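Local coordinates for protein phosphoribosylformylglycinamidine synthase 2 (Thermus thermophilus, PDB 3VIU) that is a PurM-like synthase of the AIR synthase-related family, built from two repeated pairs of N- and C-terminal domains, that binds adenosine-5'-diphosphate and magnesium, at residues 48-53 against 496-501; 239-244 against 306-311. All blocks are in the same frame, centred on the assembly; numbering follows the deposited sequence.

Contact 1. Residues 48-53 against 496-501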
ATOM      1  N   ARG A  48      -4.797 -18.073  -0.056  1.00 17.75           N
ATOM      2  CA  ARG A  48      -6.020 -18.076  -0.856  1.00 19.15           C
ATOM      3  C   ARG A  48      -7.274 -18.492  -0.087  1.00 18.96           C
ATOM      4  O   ARG A  48      -8.261 -17.764  -0.080  1.00 20.91           O
ATOM      5  CB  ARG A  48      -5.849 -18.955  -2.102  1.00 20.53           C
ATOM      6  CG  ARG A  48      -5.547 -18.161  -3.387  1.00 23.79           C
ATOM      7  CD  ARG A  48      -4.620 -18.929  -4.340  1.00 27.80           C
ATOM      8  NE  ARG A  48      -5.206 -20.172  -4.839  1.00 31.42           N
ATOM      9  CZ  ARG A  48      -4.520 -21.130  -5.457  1.00 34.08           C
ATOM     10  NH1 ARG A  48      -3.214 -20.999  -5.657  1.00 33.51           N
ATOM     11  NH2 ARG A  48      -5.140 -22.225  -5.881  1.00 36.64           N
ATOM     12  N   PRO A  49      -7.247 -19.652   0.590  1.00 18.82           N
ATOM     13  CA  PRO A  49      -8.416 -20.113   1.346  1.00 18.51           C
ATOM     14  C   PRO A  49      -8.990 -19.071   2.309  1.00 20.03           C
ATOM     15  O   PRO A  49     -10.198 -19.036   2.542  1.00 20.67           O
ATOM     16  CB  PRO A  49      -7.884 -21.337   2.090  1.00 16.94           C
ATOM     17  CG  PRO A  49      -6.830 -21.849   1.191  1.00 16.87           C
ATOM     18  CD  PRO A  49      -6.123 -20.587   0.765  1.00 17.94           C
ATOM     19  N   LEU A  50      -8.124 -18.230   2.872  1.00 20.60           N
ATOM     20  CA  LEU A  50      -8.557 -17.208   3.823  1.00 20.12           C
ATOM     21  C   LEU A  50      -9.010 -15.916   3.153  1.00 20.38           C
ATOM     22  O   LEU A  50      -9.906 -15.231   3.653  1.00 21.25           O
ATOM     23  CB  LEU A  50      -7.419 -16.896   4.803  1.00 19.40           C
ATOM     24  CG  LEU A  50      -6.909 -18.074   5.635  1.00 17.51           C
ATOM     25  CD1 LEU A  50      -5.579 -17.723   6.266  1.00 17.75           C
ATOM     26  CD2 LEU A  50      -7.935 -18.443   6.692  1.00 17.82           C
ATOM     27  N   LEU A  51      -8.392 -15.583   2.023  1.00 21.51           N
ATOM     28  CA  LEU A  51      -8.719 -14.352   1.302  1.00 22.85           C
ATOM     29  C   LEU A  51     -10.113 -14.350   0.671  1.00 24.25           C
ATOM     30  O   LEU A  51     -10.627 -13.299   0.295  1.00 23.64           O
ATOM     31  CB  LEU A  51      -7.651 -14.072   0.233  1.00 21.45           C
ATOM     32  CG  LEU A  51      -6.262 -13.739   0.797  1.00 21.42           C
ATOM     33  CD1 LEU A  51      -5.224 -13.696  -0.312  1.00 20.77           C
ATOM     34  CD2 LEU A  51      -6.327 -12.408   1.523  1.00 19.52           C
ATOM     35  N   LYS A  52     -10.724 -15.525   0.561  1.00 26.44           N
ATOM     36  CA  LYS A  52     -12.058 -15.621  -0.015  1.00 28.40           C
ATOM     37  C   LYS A  52     -13.070 -14.881   0.858  1.00 28.60           C
ATOM     38  O   LYS A  52     -14.116 -14.455   0.379  1.00 29.37           O
ATOM     39  CB  LYS A  52     -12.477 -17.089  -0.154  1.00 30.77           C
ATOM     40  CG  LYS A  52     -11.756 -17.859  -1.257  1.00 32.49           C
ATOM     41  CD  LYS A  52     -12.129 -19.333  -1.205  1.00 34.46           C
ATOM     42  CE  LYS A  52     -11.438 -20.136  -2.294  1.00 36.57           C
ATOM     43  NZ  LYS A  52     -11.856 -19.717  -3.659  1.00 39.87           N
ATOM     44  N   ALA A  53     -12.737 -14.713   2.133  1.00 27.46           N
ATOM     45  CA  ALA A  53     -13.614 -14.042   3.085  1.00 26.47           C
ATOM     46  C   ALA A  53     -13.758 -12.530   2.925  1.00 26.06           C
ATOM     47  O   ALA A  53     -14.739 -11.957   3.399  1.00 26.94           O
ATOM     48  CB  ALA A  53     -13.160 -14.360   4.508  1.00 28.12           C
ATOM     49  N   GLU A 496       1.430 -20.323  15.180  1.00 23.51           N
ATOM     50  CA  GLU A 496       1.428 -18.915  15.585  1.00 24.57           C
ATOM     51  C   GLU A 496       1.390 -18.001  14.359  1.00 23.69           C
ATOM     52  O   GLU A 496       0.675 -17.002  14.341  1.00 22.84           O
ATOM     53  CB  GLU A 496       2.681 -18.567  16.406  1.00 25.60           C
ATOM     54  CG  GLU A 496       3.102 -19.581  17.455  1.00 29.36           C
ATOM     55  CD  GLU A 496       3.873 -20.746  16.864  1.00 30.89           C
ATOM     56  OE1 GLU A 496       3.250 -21.610  16.221  1.00 33.60           O
ATOM     57  OE2 GLU A 496       5.109 -20.794  17.028  1.00 33.20           O
ATOM     58  N   GLY A 497       2.182 -18.347  13.348  1.00 22.95           N
ATOM     59  CA  GLY A 497       2.230 -17.561  12.129  1.00 22.51           C
ATOM     60  C   GLY A 497       0.923 -17.608  11.358  1.00 22.59           C
ATOM     61  O   GLY A 497       0.403 -16.577  10.929  1.00 21.81           O
ATOM     62  N   TYR A 498       0.386 -18.809  11.177  1.00 22.65           N
ATOM     63  CA  TYR A 498      -0.875 -18.972  10.461  1.00 22.09           C
ATOM     64  C   TYR A 498      -1.968 -18.223  11.219  1.00 21.43           C
ATOM     65  O   TYR A 498      -2.869 -17.629  10.620  1.00 22.18           O
ATOM     66  CB  TYR A 498      -1.250 -20.452  10.358  1.00 20.57           C
ATOM     67  CG  TYR A 498      -2.388 -20.725   9.406  1.00 20.94           C
ATOM     68  CD1 TYR A 498      -2.184 -20.727   8.022  1.00 21.20           C
ATOM     69  CD2 TYR A 498      -3.671 -20.983   9.883  1.00 20.51           C
ATOM     70  CE1 TYR A 498      -3.234 -20.987   7.141  1.00 20.48           C
ATOM     71  CE2 TYR A 498      -4.724 -21.240   9.013  1.00 19.45           C
ATOM     72  CZ  TYR A 498      -4.503 -21.245   7.648  1.00 20.23           C
ATOM     73  OH  TYR A 498      -5.555 -21.518   6.801  1.00 23.02           O
ATOM     74  N   HIS A 499      -1.884 -18.247  12.541  1.00 19.42           N
ATOM     75  CA  HIS A 499      -2.868 -17.557  13.350  1.00 19.48           C
ATOM     76  C   HIS A 499      -2.846 -16.058  13.044  1.00 19.16           C
ATOM     77  O   HIS A 499      -3.890 -15.436  12.857  1.00 18.71           O
ATOM     78  CB  HIS A 499      -2.594 -17.806  14.830  1.00 19.10           C
ATOM     79  CG  HIS A 499      -3.583 -17.158  15.744  1.00 21.07           C
ATOM     80  ND1 HIS A 499      -3.346 -15.950  16.361  1.00 21.31           N
ATOM     81  CD2 HIS A 499      -4.819 -17.547  16.136  1.00 20.48           C
ATOM     82  CE1 HIS A 499      -4.392 -15.622  17.099  1.00 21.32           C
ATOM     83  NE2 HIS A 499      -5.300 -16.574  16.979  1.00 21.56           N
ATOM     84  N   GLU A 500      -1.653 -15.483  12.973  1.00 19.07           N
ATOM     85  CA  GLU A 500      -1.526 -14.063  12.680  1.00 17.68           C
ATOM     86  C   GLU A 500      -2.085 -13.739  11.293  1.00 17.27           C
ATOM     87  O   GLU A 500      -2.726 -12.705  11.098  1.00 16.61           O
ATOM     88  CB  GLU A 500      -0.062 -13.644  12.787  1.00 15.29           C
ATOM     89  CG  GLU A 500       0.521 -13.919  14.155  1.00 15.95           C
ATOM     90  CD  GLU A 500       1.957 -13.469  14.296  1.00 15.60           C
ATOM     91  OE1 GLU A 500       2.775 -13.799  13.420  1.00 16.37           O
ATOM     92  OE2 GLU A 500       2.275 -12.796  15.295  1.00 19.65           O
ATOM     93  N   LEU A 501      -1.849 -14.631  10.337  1.00 16.73           N
ATOM     94  CA  LEU A 501      -2.344 -14.429   8.985  1.00 16.83           C
ATOM     95  C   LEU A 501      -3.862 -14.504   8.998  1.00 16.37           C
ATOM     96  O   LEU A 501      -4.539 -13.695   8.377  1.00 17.62           O
ATOM     97  CB  LEU A 501      -1.792 -15.500   8.043  1.00 17.93           C
ATOM     98  CG  LEU A 501      -2.385 -15.534   6.627  1.00 19.32           C
ATOM     99  CD1 LEU A 501      -2.045 -14.250   5.863  1.00 18.62           C
ATOM    100  CD2 LEU A 501      -1.841 -16.747   5.890  1.00 18.69           C
TER
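L50 meets Y498 and L501 through the outer half of its side chain, a useful case of one leucine joining two helices without a polar bond. Its CB points at the helix but stops short of it. With CG anti to the carbonyl carbon (chi1 -59°), this torsion sends CG and both methyls on toward helix 495-515, and L50 CG comes 3.9 Å from Y498 OH. The methyls then open around that oxygen: L50 CD1 is 3.8 Å from Y498 OH and L50 CD2 3.9 Å from the same atom. CD1 does double duty, since L50 CD1 also sits 3.9 Å from L501 CD2. Y498 and L501, three residues apart on one helix, both place CG anti to the backbone N, which brings their ends to this single methyl although neither CA-CB bond aims at L50. One turn further on, I505 touches L50 and also L51, a residue of the adenosine-5'-diphosphate pocket in contact with the nucleotide. The short helix 48-51 is thus docked on helix 495-515, the connection of a beta-alpha-beta crossover between the parallel strands 479-488 and 519-525.

Contact 2. Residues 239-244 against 306-311; sequences KLLMEA and ERMVLV
L241 spreads its two methyls over the start of strand 307-312, and the apolar part of the contact rests on this one residue. CD2 of L241 packs 3.8 Å from CB of M308, a selenomethionine in the model. M308 sets out with CG anti to the backbone N (chi1 -157°); the bends at chi2 and chi3 fold its chain back over the leucine, leaving M308 CE 4.2 Å from L241 CD1.

The same L241 CD1 also lies against the main chain, 3.5 Å from the carbonyl O of E306, a van der Waals approach to a backbone whose positive phi (43°) marks the turn into the strand. Beside it, E306 CB is 4.0 Å from L241 CD1.

In the C-terminal domain of the PurM-like first half, this is helix-on-sheet packing: strand 307-312 runs between strands 254-259 and 196-201, M308 and L310 point toward helix 235-250, and V309 and V311 touch helix 264-275.

The charged ends find their partners away from the apolar patch. The carboxylate of E306 turns off to D234 N and Y148 OH, and the guanidinium of R307, which points away from the helix, bonds S302 O, S304 O and T204 OG1. Along the helix, K239 NZ forms a salt bridge with E243 OE2 one turn later, at 2.9 Å and nearly along the C-O axis of the carboxylate, while E243 OE1 pairs with R116.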
ATOM      1  N   LYS A 239       9.867   5.226 -18.764  1.00 23.46           N
ATOM      2  CA  LYS A 239       9.058   6.353 -19.228  1.00 22.23           C
ATOM      3  C   LYS A 239       8.583   6.083 -20.657  1.00 21.16           C
ATOM      4  O   LYS A 239       7.410   6.269 -20.983  1.00 18.58           O
ATOM      5  CB  LYS A 239       9.888   7.641 -19.183  1.00 22.90           C
ATOM      6  CG  LYS A 239       9.188   8.882 -19.732  1.00 25.45           C
ATOM      7  CD  LYS A 239       8.025   9.335 -18.857  1.00 27.59           C
ATOM      8  CE  LYS A 239       7.311  10.543 -19.474  1.00 30.26           C
ATOM      9  NZ  LYS A 239       6.103  10.987 -18.710  1.00 31.33           N
ATOM     10  N   LEU A 240       9.506   5.642 -21.505  1.00 21.72           N
ATOM     11  CA  LEU A 240       9.186   5.333 -22.897  1.00 21.47           C
ATOM     12  C   LEU A 240       8.163   4.204 -22.971  1.00 20.48           C
ATOM     13  O   LEU A 240       7.196   4.268 -23.735  1.00 18.68           O
ATOM     14  CB  LEU A 240      10.466   4.936 -23.646  1.00 20.49           C
ATOM     15  CG  LEU A 240      11.192   6.025 -24.454  1.00 22.76           C
ATOM     16  CD1 LEU A 240      11.002   7.394 -23.820  1.00 19.14           C
ATOM     17  CD2 LEU A 240      12.678   5.665 -24.578  1.00 20.76           C
ATOM     18  N   LEU A 241       8.383   3.179 -22.155  1.00 20.32           N
ATOM     19  CA  LEU A 241       7.502   2.018 -22.116  1.00 22.34           C
ATOM     20  C   LEU A 241       6.096   2.427 -21.713  1.00 21.72           C
ATOM     21  O   LEU A 241       5.115   2.021 -22.332  1.00 22.55           O
ATOM     22  CB  LEU A 241       8.027   0.993 -21.114  1.00 21.36           C
ATOM     23  CG  LEU A 241       8.008  -0.484 -21.496  1.00 21.55           C
ATOM     24  CD1 LEU A 241       8.012  -1.306 -20.211  1.00 21.82           C
ATOM     25  CD2 LEU A 241       6.785  -0.816 -22.324  1.00 23.23           C
HETATM   26  N   MSE A 242       6.019   3.233 -20.663  1.00 22.46           N
HETATM   27  CA  MSE A 242       4.757   3.726 -20.139  1.00 24.18           C
HETATM   28  C   MSE A 242       3.944   4.519 -21.176  1.00 24.60           C
HETATM   29  O   MSE A 242       2.757   4.248 -21.378  1.00 24.25           O
HETATM   30  CB  MSE A 242       5.034   4.589 -18.905  1.00 27.65           C
HETATM   31  CG  MSE A 242       3.804   5.224 -18.261  1.00 33.43           C
HETATM   32 SE   MSE A 242       4.269   6.230 -16.646  1.00 42.38          SE
HETATM   33  CE  MSE A 242       4.662   7.955 -17.436  1.00 36.57           C
ATOM     34  N   GLU A 243       4.574   5.496 -21.828  1.00 22.99           N
ATOM     35  CA  GLU A 243       3.880   6.307 -22.831  1.00 22.08           C
ATOM     36  C   GLU A 243       3.305   5.469 -23.967  1.00 21.20           C
ATOM     37  O   GLU A 243       2.152   5.642 -24.362  1.00 20.46           O
ATOM     38  CB  GLU A 243       4.817   7.358 -23.427  1.00 22.55           C
ATOM     39  CG  GLU A 243       5.290   8.412 -22.449  1.00 24.76           C
ATOM     40  CD  GLU A 243       4.149   9.091 -21.719  1.00 24.92           C
ATOM     41  OE1 GLU A 243       3.039   9.163 -22.287  1.00 25.45           O
ATOM     42  OE2 GLU A 243       4.371   9.564 -20.582  1.00 26.28           O
ATOM     43  N   ALA A 244       4.117   4.559 -24.491  1.00 21.41           N
ATOM     44  CA  ALA A 244       3.695   3.705 -25.591  1.00 21.00           C
ATOM     45  C   ALA A 244       2.507   2.838 -25.208  1.00 21.07           C
ATOM     46  O   ALA A 244       1.509   2.777 -25.935  1.00 21.13           O
ATOM     47  CB  ALA A 244       4.853   2.826 -26.037  1.00 21.92           C
ATOM     48  N   GLU A 306      11.398  -3.701 -16.862  1.00 23.28           N
ATOM     49  CA  GLU A 306      10.770  -2.984 -17.971  1.00 24.57           C
ATOM     50  C   GLU A 306      10.454  -3.798 -19.221  1.00 24.90           C
ATOM     51  O   GLU A 306      10.840  -3.427 -20.333  1.00 25.93           O
ATOM     52  CB  GLU A 306      11.579  -1.735 -18.365  1.00 24.43           C
ATOM     53  CG  GLU A 306      13.016  -1.716 -17.918  1.00 28.42           C
ATOM     54  CD  GLU A 306      13.199  -1.250 -16.481  1.00 29.39           C
ATOM     55  OE1 GLU A 306      14.319  -1.426 -15.963  1.00 32.96           O
ATOM     56  OE2 GLU A 306      12.249  -0.708 -15.873  1.00 26.88           O
ATOM     57  N   ARG A 307       9.745  -4.906 -19.032  1.00 24.18           N
ATOM     58  CA  ARG A 307       9.327  -5.753 -20.145  1.00 24.50           C
ATOM     59  C   ARG A 307       7.802  -5.767 -20.134  1.00 25.56           C
ATOM     60  O   ARG A 307       7.180  -5.773 -19.068  1.00 22.73           O
ATOM     61  CB  ARG A 307       9.887  -7.168 -20.005  1.00 21.27           C
ATOM     62  CG  ARG A 307      11.350  -7.286 -20.389  1.00 19.87           C
ATOM     63  CD  ARG A 307      11.777  -8.731 -20.342  1.00 18.64           C
ATOM     64  NE  ARG A 307      11.540  -9.301 -19.019  1.00 17.20           N
ATOM     65  CZ  ARG A 307      11.590 -10.601 -18.744  1.00 16.46           C
ATOM     66  NH1 ARG A 307      11.869 -11.477 -19.702  1.00 13.20           N
ATOM     67  NH2 ARG A 307      11.351 -11.022 -17.511  1.00 14.06           N
HETATM   68  N   MSE A 308       7.205  -5.775 -21.320  1.00 27.94           N
HETATM   69  CA  MSE A 308       5.755  -5.722 -21.432  1.00 30.95           C
HETATM   70  C   MSE A 308       5.198  -6.633 -22.531  1.00 30.19           C
HETATM   71  O   MSE A 308       5.769  -6.745 -23.617  1.00 29.00           O
HETATM   72  CB  MSE A 308       5.345  -4.270 -21.716  1.00 37.03           C
HETATM   73  CG  MSE A 308       3.928  -3.905 -21.327  1.00 47.23           C
HETATM   74 SE   MSE A 308       3.755  -3.631 -19.405  1.00 63.85          SE
HETATM   75  CE  MSE A 308       3.923  -1.695 -19.344  1.00 57.45           C
ATOM     76  N   VAL A 309       4.071  -7.273 -22.238  1.00 28.91           N
ATOM     77  CA  VAL A 309       3.391  -8.144 -23.188  1.00 28.63           C
ATOM     78  C   VAL A 309       2.135  -7.415 -23.690  1.00 27.83           C
ATOM     79  O   VAL A 309       1.373  -6.876 -22.887  1.00 26.51           O
ATOM     80  CB  VAL A 309       2.964  -9.471 -22.513  1.00 29.98           C
ATOM     81  CG1 VAL A 309       2.001 -10.228 -23.402  1.00 30.80           C
ATOM     82  CG2 VAL A 309       4.189 -10.325 -22.236  1.00 30.65           C
ATOM     83  N   LEU A 310       1.929  -7.380 -25.006  1.00 25.60           N
ATOM     84  CA  LEU A 310       0.745  -6.719 -25.557  1.00 23.54           C
ATOM     85  C   LEU A 310       0.064  -7.551 -26.642  1.00 22.93           C
ATOM     86  O   LEU A 310       0.726  -8.181 -27.467  1.00 21.88           O
ATOM     87  CB  LEU A 310       1.100  -5.334 -26.111  1.00 23.60           C
ATOM     88  CG  LEU A 310       1.780  -4.367 -25.139  1.00 23.67           C
ATOM     89  CD1 LEU A 310       3.272  -4.610 -25.169  1.00 22.13           C
ATOM     90  CD2 LEU A 310       1.488  -2.937 -25.526  1.00 23.73           C
ATOM     91  N   VAL A 311      -1.265  -7.545 -26.630  1.00 22.46           N
ATOM     92  CA  VAL A 311      -2.064  -8.299 -27.591  1.00 21.80           C
ATOM     93  C   VAL A 311      -2.860  -7.321 -28.431  1.00 21.64           C
ATOM     94  O   VAL A 311      -3.870  -6.776 -27.978  1.00 21.93           O
ATOM     95  CB  VAL A 311      -3.066  -9.240 -26.874  1.00 23.64           C
ATOM     96  CG1 VAL A 311      -3.836 -10.068 -27.894  1.00 21.69           C
ATOM     97  CG2 VAL A 311      -2.328 -10.139 -25.892  1.00 23.81           C
TER

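How the contacts relate
Both contacts are buried and apolar, each built around one leucine, yet they share no helix or strand. Contact 1 is helix against helix and joins distant parts of the chain, an early short helix and the N-terminal domain of the second half; contact 2 is helix against strand, within a single domain. The polar atoms involved differ: a tyrosine hydroxyl against the end of one leucine in the first, a backbone carbonyl beside a methyl in the second. Their centres lie about 35 Å apart. The L501 side chain of contact 1 is about 8 Å from the adenosine-5'-diphosphate and the M308 side chain of contact 2 about 10 Å, but 48-53 also supplies a pocket residue, L51.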